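PDB 6BS9: stage III sporulation protein AB from Bacillus subtilis, which is essential for sporulation and probably works as part of a secretion system built while the spore forms, this chain being a helical piece of the protein. Local coordinates for residues I102-Q105 against K106-L110. Sequence-based numbering, arbitrary orientation.
Sequences ISQQ and KHIKL
Gln104 and Ile108, one turn apart, run side by side and point the same way, a worked example of how i to i+4 spacing sets two side chains on one face of a helix. CG of Gln104 meets CD1 of Ile108 at 4.0 Å, and CG1 of Ile108, anti to its own carbonyl carbon (chi1 -64°), rests 3.3 Å from Gln104 O. This is the close-packed side: Ile108 is buried against Phe92 and Thr95 of helix 83-95, while the Gln104 amide donates from NE2 to Thr95 O and its chain touches Ile24 and Met25 of helix 2-26. The backbone beneath is regular alpha helix, the first turns of helix 101-128, the last helix of this all-helical piece of the protein, which here lies against helices 2-26 and 83-95; Ile108 N to Gln104 O (2.8 Å) and Lys109 N to Gln105 O (2.9 Å) are two of its bonds. The outer side is looser. Here Gln105 and Lys106 lie alongside each other, with Gln105 OE1 4.0 Å from CE of the lysine, and NE2 makes a weak hydrogen bond to Glu21. With an alanine in place of Gln105, Glu21 would probably lose that weak donor and the Lys106 chain would be likely to swing more freely. On another flank, where Ile98 also touches both residues, the His107 ring turns its edge to Ser103 O, which lies in the ring plane 3.2 Å from His107 CD2, and Ser103 OG stands 3.7 Å from that same carbon.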
ATOM      1  N   ILE A 102       8.440  16.912   5.481  1.00 47.40           N
ATOM      2  CA  ILE A 102       8.939  16.911   4.104  1.00 45.85           C
ATOM      3  C   ILE A 102       9.592  15.583   3.800  1.00 44.95           C
ATOM      4  O   ILE A 102       9.391  15.023   2.727  1.00 40.51           O
ATOM      5  CB  ILE A 102       9.948  18.037   3.871  1.00 46.17           C
ATOM      6  CG1 ILE A 102       9.246  19.384   3.903  1.00 49.23           C
ATOM      7  CG2 ILE A 102      10.678  17.908   2.528  1.00 44.70           C
ATOM      8  CD1 ILE A 102      10.185  20.551   4.188  1.00 51.13           C
ATOM      9  N   SER A 103      10.352  15.091   4.775  1.00 43.89           N
ATOM     10  CA  SER A 103      11.001  13.809   4.661  1.00 44.47           C
ATOM     11  C   SER A 103       9.977  12.672   4.535  1.00 41.31           C
ATOM     12  O   SER A 103      10.092  11.824   3.659  1.00 39.31           O
ATOM     13  CB  SER A 103      11.917  13.595   5.866  1.00 46.63           C
ATOM     14  OG  SER A 103      12.748  12.504   5.647  1.00 53.00           O
ATOM     15  N   GLN A 104       8.921  12.727   5.325  1.00 40.15           N
ATOM     16  CA  GLN A 104       7.852  11.740   5.215  1.00 42.30           C
ATOM     17  C   GLN A 104       7.245  11.740   3.807  1.00 42.07           C
ATOM     18  O   GLN A 104       7.093  10.695   3.150  1.00 42.75           O
ATOM     19  CB  GLN A 104       6.737  11.961   6.254  1.00 40.94           C
ATOM     20  CG  GLN A 104       5.545  11.024   6.045  1.00 44.79           C
ATOM     21  CD  GLN A 104       4.470  11.110   7.146  1.00 46.80           C
ATOM     22  OE1 GLN A 104       3.704  12.096   7.206  1.00 47.00           O
ATOM     23  NE2 GLN A 104       4.367  10.078   7.942  1.00 45.03           N
ATOM     24  N   GLN A 105       6.906  12.926   3.362  1.00 41.35           N
ATOM     25  CA  GLN A 105       6.319  13.096   2.046  1.00 43.90           C
ATOM     26  C   GLN A 105       7.202  12.500   0.942  1.00 41.36           C
ATOM     27  O   GLN A 105       6.713  11.781   0.074  1.00 42.17           O
ATOM     28  CB  GLN A 105       6.079  14.594   1.809  1.00 47.81           C
ATOM     29  CG  GLN A 105       5.019  14.883   0.792  1.00 54.01           C
ATOM     30  CD  GLN A 105       5.570  15.364  -0.515  1.00 61.68           C
ATOM     31  OE1 GLN A 105       5.878  16.554  -0.674  1.00 70.67           O
ATOM     32  NE2 GLN A 105       5.628  14.466  -1.502  1.00 65.27           N
ATOM     33  N   LYS A 106       8.504  12.805   0.983  1.00 38.45           N
ATOM     34  CA  LYS A 106       9.434  12.325  -0.009  1.00 36.13           C
ATOM     35  C   LYS A 106       9.612  10.824   0.100  1.00 33.64           C
ATOM     36  O   LYS A 106       9.738  10.162  -0.936  1.00 30.87           O
ATOM     37  CB  LYS A 106      10.781  13.106   0.036  1.00 38.02           C
ATOM     38  CG  LYS A 106      10.600  14.591  -0.196  1.00 38.70           C
ATOM     39  CD  LYS A 106       9.971  14.875  -1.581  1.00 39.68           C
ATOM     40  CE  LYS A 106       9.752  16.371  -1.800  1.00 42.32           C
ATOM     41  NZ  LYS A 106       9.141  16.593  -3.132  1.00 45.29           N
ATOM     42  N   HIS A 107       9.564  10.274   1.313  1.00 33.39           N
ATOM     43  CA  HIS A 107       9.663   8.805   1.439  1.00 35.08           C
ATOM     44  C   HIS A 107       8.382   8.095   0.953  1.00 34.31           C
ATOM     45  O   HIS A 107       8.467   6.995   0.392  1.00 32.06           O
ATOM     46  CB  HIS A 107      10.101   8.374   2.852  1.00 36.32           C
ATOM     47  CG  HIS A 107      11.571   8.529   3.097  1.00 37.88           C
ATOM     48  ND1 HIS A 107      12.471   7.516   2.843  1.00 42.34           N
ATOM     49  CD2 HIS A 107      12.316   9.604   3.409  1.00 38.91           C
ATOM     50  CE1 HIS A 107      13.711   7.948   3.029  1.00 41.27           C
ATOM     51  NE2 HIS A 107      13.642   9.213   3.387  1.00 41.00           N
ATOM     52  N   ILE A 108       7.227   8.752   1.074  1.00 33.80           N
ATOM     53  CA  ILE A 108       6.000   8.206   0.479  1.00 33.80           C
ATOM     54  C   ILE A 108       6.089   8.225  -1.011  1.00 32.50           C
ATOM     55  O   ILE A 108       5.777   7.215  -1.675  1.00 31.16           O
ATOM     56  CB  ILE A 108       4.729   8.929   0.904  1.00 35.18           C
ATOM     57  CG1 ILE A 108       4.532   8.745   2.409  1.00 37.27           C
ATOM     58  CG2 ILE A 108       3.539   8.363   0.127  1.00 32.90           C
ATOM     59  CD1 ILE A 108       3.362   9.486   3.044  1.00 36.41           C
ATOM     60  N   LYS A 109       6.583   9.337  -1.558  1.00 32.66           N
ATOM     61  CA  LYS A 109       6.791   9.406  -3.020  1.00 31.61           C
ATOM     62  C   LYS A 109       7.731   8.303  -3.497  1.00 32.13           C
ATOM     63  O   LYS A 109       7.498   7.694  -4.546  1.00 33.71           O
ATOM     64  CB  LYS A 109       7.307  10.776  -3.393  1.00 33.38           C
ATOM     65  CG  LYS A 109       7.403  11.003  -4.885  1.00 32.73           C
ATOM     66  CD  LYS A 109       8.023  12.332  -5.178  1.00 35.20           C
ATOM     67  CE  LYS A 109       8.015  12.690  -6.683  1.00 36.21           C
ATOM     68  NZ  LYS A 109       8.631  14.031  -6.943  1.00 35.39           N
ATOM     69  N   LEU A 110       8.790   8.023  -2.729  1.00 32.35           N
ATOM     70  CA  LEU A 110       9.752   6.934  -3.086  1.00 33.63           C
ATOM     71  C   LEU A 110       9.108   5.566  -3.149  1.00 31.79           C
ATOM     72  O   LEU A 110       9.353   4.827  -4.093  1.00 31.71           O
ATOM     73  CB  LEU A 110      10.894   6.858  -2.071  1.00 34.02           C
ATOM     74  CG  LEU A 110      11.974   5.792  -2.230  1.00 34.68           C
ATOM     75  CD1 LEU A 110      12.635   5.835  -3.583  1.00 34.09           C
ATOM     76  CD2 LEU A 110      13.053   5.941  -1.160  1.00 34.85           C
TER